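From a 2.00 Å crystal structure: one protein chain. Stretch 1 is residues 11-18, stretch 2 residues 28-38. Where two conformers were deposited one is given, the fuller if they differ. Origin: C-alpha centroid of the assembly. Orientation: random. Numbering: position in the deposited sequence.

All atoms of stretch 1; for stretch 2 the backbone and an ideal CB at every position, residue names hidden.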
# COMPACT_ATOMS: atom_id res chain seq x y z
N ALA B 11 5.21 -9.81 -1.41
CA ALA B 11 4.08 -9.12 -0.80
C ALA B 11 4.66 -8.42 0.42
O ALA B 11 5.42 -9.02 1.18
CB ALA B 11 3.02 -10.11 -0.37
N TYR B 12 4.32 -7.15 0.61
CA TYR B 12 4.96 -6.35 1.65
C TYR B 12 3.95 -5.61 2.50
O TYR B 12 2.79 -5.45 2.09
CB TYR B 12 5.93 -5.33 1.02
CG TYR B 12 5.24 -4.33 0.12
CD1 TYR B 12 4.59 -3.21 0.64
CD2 TYR B 12 5.22 -4.52 -1.26
CE1 TYR B 12 3.95 -2.30 -0.20
CE2 TYR B 12 4.59 -3.62 -2.09
CZ TYR B 12 3.96 -2.52 -1.56
OH TYR B 12 3.33 -1.63 -2.41
N CYS B 13 4.39 -5.15 3.66
CA CYS B 13 3.55 -4.36 4.55
C CYS B 13 4.42 -3.29 5.21
O CYS B 13 5.61 -3.50 5.44
CB CYS B 13 2.90 -5.23 5.61
SG CYS B 13 4.05 -6.25 6.62
N VAL B 14 3.82 -2.14 5.48
CA VAL B 14 4.56 -1.07 6.12
C VAL B 14 3.63 -0.23 6.99
O VAL B 14 2.45 -0.06 6.65
CB VAL B 14 5.31 -0.20 5.06
CG1 VAL B 14 4.39 0.20 3.94
CG2 VAL B 14 5.93 1.05 5.72
N VAL B 15 4.15 0.24 8.11
CA VAL B 15 3.48 1.26 8.90
C VAL B 15 4.46 2.39 9.12
O VAL B 15 5.66 2.16 9.32
CB VAL B 15 2.99 0.72 10.28
CG1 VAL B 15 1.84 -0.29 10.09
CG2 VAL B 15 4.16 0.09 11.08
N VAL B 16 3.94 3.62 9.09
CA VAL B 16 4.76 4.81 9.29
C VAL B 16 4.00 5.79 10.18
O VAL B 16 2.82 6.01 9.96
CB VAL B 16 5.04 5.53 7.95
CG1 VAL B 16 5.89 6.76 8.19
CG2 VAL B 16 5.75 4.60 6.96
N ASP B 17 4.67 6.38 11.16
CA ASP B 17 4.03 7.47 11.91
C ASP B 17 4.92 8.66 12.17
O ASP B 17 6.08 8.51 12.55
CB ASP B 17 3.42 6.96 13.22
CG ASP B 17 1.92 6.75 13.10
OD1 ASP B 17 1.46 5.60 13.24
OD2 ASP B 17 1.22 7.75 12.85
N GLY B 18 4.39 9.86 11.95
CA GLY B 18 5.18 11.06 12.20
C GLY B 18 5.49 11.16 13.68
O GLY B 18 4.75 10.61 14.51
N UNK B 28 6.57 14.55 7.25
CA UNK B 28 7.69 13.61 7.31
C UNK B 28 7.23 12.18 7.01
O UNK B 28 7.88 11.45 6.25
CB UNK B 28 8.36 13.67 8.69
N UNK B 29 6.13 11.79 7.64
CA UNK B 29 5.58 10.45 7.45
C UNK B 29 5.20 10.22 5.99
O UNK B 29 5.43 9.14 5.46
CB UNK B 29 4.36 10.24 8.35
N UNK B 30 4.66 11.25 5.33
CA UNK B 30 4.32 11.10 3.91
C UNK B 30 5.53 10.78 3.05
O UNK B 30 5.45 9.95 2.16
CB UNK B 30 3.65 12.38 3.39
N UNK B 31 6.65 11.46 3.30
CA UNK B 31 7.85 11.19 2.51
C UNK B 31 8.36 9.80 2.78
O UNK B 31 8.81 9.11 1.87
CB UNK B 31 8.94 12.22 2.81
N UNK B 32 8.31 9.40 4.04
CA UNK B 32 8.78 8.06 4.40
C UNK B 32 7.92 6.97 3.76
O UNK B 32 8.42 6.00 3.22
CB UNK B 32 8.78 7.89 5.92
N UNK B 33 6.60 7.13 3.86
CA UNK B 33 5.70 6.13 3.32
C UNK B 33 5.88 6.05 1.80
O UNK B 33 6.05 4.98 1.25
CB UNK B 33 4.25 6.45 3.68
N UNK B 34 5.85 7.20 1.13
CA UNK B 34 5.94 7.21 -0.33
C UNK B 34 7.26 6.63 -0.82
O UNK B 34 7.29 5.85 -1.77
CB UNK B 34 5.77 8.64 -0.86
N UNK B 35 8.37 7.02 -0.19
CA UNK B 35 9.66 6.48 -0.61
C UNK B 35 9.75 4.96 -0.37
O UNK B 35 10.21 4.21 -1.23
CB UNK B 35 10.79 7.20 0.13
N UNK B 36 9.29 4.51 0.79
CA UNK B 36 9.38 3.08 1.11
C UNK B 36 8.54 2.23 0.16
O UNK B 36 8.97 1.15 -0.26
CB UNK B 36 8.93 2.83 2.55
N UNK B 37 7.34 2.70 -0.18
CA UNK B 37 6.47 1.96 -1.09
C UNK B 37 7.03 1.90 -2.52
O UNK B 37 6.94 0.87 -3.18
CB UNK B 37 5.08 2.60 -1.11
N UNK B 38 7.61 2.99 -2.99
CA UNK B 38 8.28 2.97 -4.28
C UNK B 38 9.33 1.87 -4.37
O UNK B 38 9.43 1.16 -5.37
CB UNK B 38 8.93 4.33 -4.55

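Stretch 1 is a strand and stretch 2 a helix that runs nearly antiparallel to it, at 161°, with the axes 7.2 Å apart at closest approach. The strand turns Tyr 12, Val 14 and Val 16 toward the helix, a largely apolar row ending at the bare backbone of Gly 18. All eleven positions have helical phi and psi, so proline is disfavoured wherever the amide is needed for an i to i-4 hydrogen bond, and beta-branched residues are possible but somewhat less favourable, their rotamers being restricted.

Position 28 points its CB sideways, 5.4 Å from Gly 18 CA. A small or medium residue could be placed here on this evidence; the deposited one is Ala 28, which makes no close contact.

Position 29 is the tightest. Its CA lies 4.8 Å from that of Gly 18, and the ideal CB points toward the strand, 3.6 Å from Gly 18 N and 3.8 Å from Val 16 CG1. With a methyl already at packing distance, alanine is the natural choice, with glycine or serine as alternatives. It is Ala 29, whose CB keeps those two distances.

Positions 30 and 31 have nothing of the strand within 5.5 Å of their ideal CB atoms, and position 30 points away; stretch 1 sets no limit on either, and long polar chains are among those that would fit. They are Gln 30 and Arg 31, the latter leaving sideways before its end leads away.

Position 32 again points toward the strand, its ideal CB 3.8 Å from Val 16 CG1. A small apolar group suffices to meet that methyl, and Ala 32 does so, CB to CG1 being 3.9 Å in the deposited model.

Position 33 points sideways, its ideal CB 4.1 Å from Val 16 CG2. Beyond it lies room beside the valine row, which leucine, isoleucine or methionine could fill. Leu 33, with chi1 t and chi2 m, places CD2 4.0 Å from Val 16 CG2 and 4.2 Å from Val 14 CG1, bridging the two valines.

Positions 34 and 35 are out of reach of the strand, which therefore imposes little choice. They are Ser 34 and Ala 35.

Position 36 turns back toward the strand, but its ideal CB is 4.7 Å from Val 14 CG2, leaving space for a little more than a methyl. Alanine, serine, cysteine or threonine would be reasonable. In Ser 36, chi1 is p, which brings OG 4.0 Å from Val 14 CG2 and also 2.9 Å from both Ala 32 O and Leu 33 O, so the helix backbone can satisfy the hydroxyl against an apolar neighbour.

Position 37 points sideways, its ideal CB 4.8 Å from Tyr 12 OH. A branched aliphatic chain could reach both the tyrosine and Val 14. Val 37, with chi1 t, does this: CG1 lies 3.7 Å from Tyr 12 OH, and CG2 4.2 Å from Val 14 CG1.

Position 38 points away, and many residues would serve; it is Gly 38.

Stretch 2 28-38: AAQRALSASVG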
# COMPACT_ATOMS: atom_id res chain seq x y z
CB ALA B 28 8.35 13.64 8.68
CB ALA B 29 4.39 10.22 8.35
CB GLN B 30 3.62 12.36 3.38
CG GLN B 30 2.22 12.53 3.93
CD GLN B 30 1.69 13.93 3.78
OE1 GLN B 30 2.36 14.80 3.21
NE2 GLN B 30 0.50 14.16 4.30
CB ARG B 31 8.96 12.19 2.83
CG ARG B 31 8.91 13.43 1.96
CD ARG B 31 8.10 14.51 2.61
NE ARG B 31 7.99 15.65 1.72
CZ ARG B 31 6.90 16.40 1.61
NH1 ARG B 31 5.83 16.13 2.35
NH2 ARG B 31 6.88 17.42 0.76
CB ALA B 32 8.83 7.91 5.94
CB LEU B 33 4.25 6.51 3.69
CG LEU B 33 3.08 5.61 3.26
CD1 LEU B 33 2.88 5.61 1.73
CD2 LEU B 33 3.25 4.20 3.81
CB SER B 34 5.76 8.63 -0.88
OG SER B 34 5.80 8.61 -2.29
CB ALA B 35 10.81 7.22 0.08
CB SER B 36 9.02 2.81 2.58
OG SER B 36 7.69 3.17 2.86
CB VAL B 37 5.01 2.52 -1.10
CG1 VAL B 37 4.21 1.95 -2.28
CG2 VAL B 37 4.31 2.19 0.22
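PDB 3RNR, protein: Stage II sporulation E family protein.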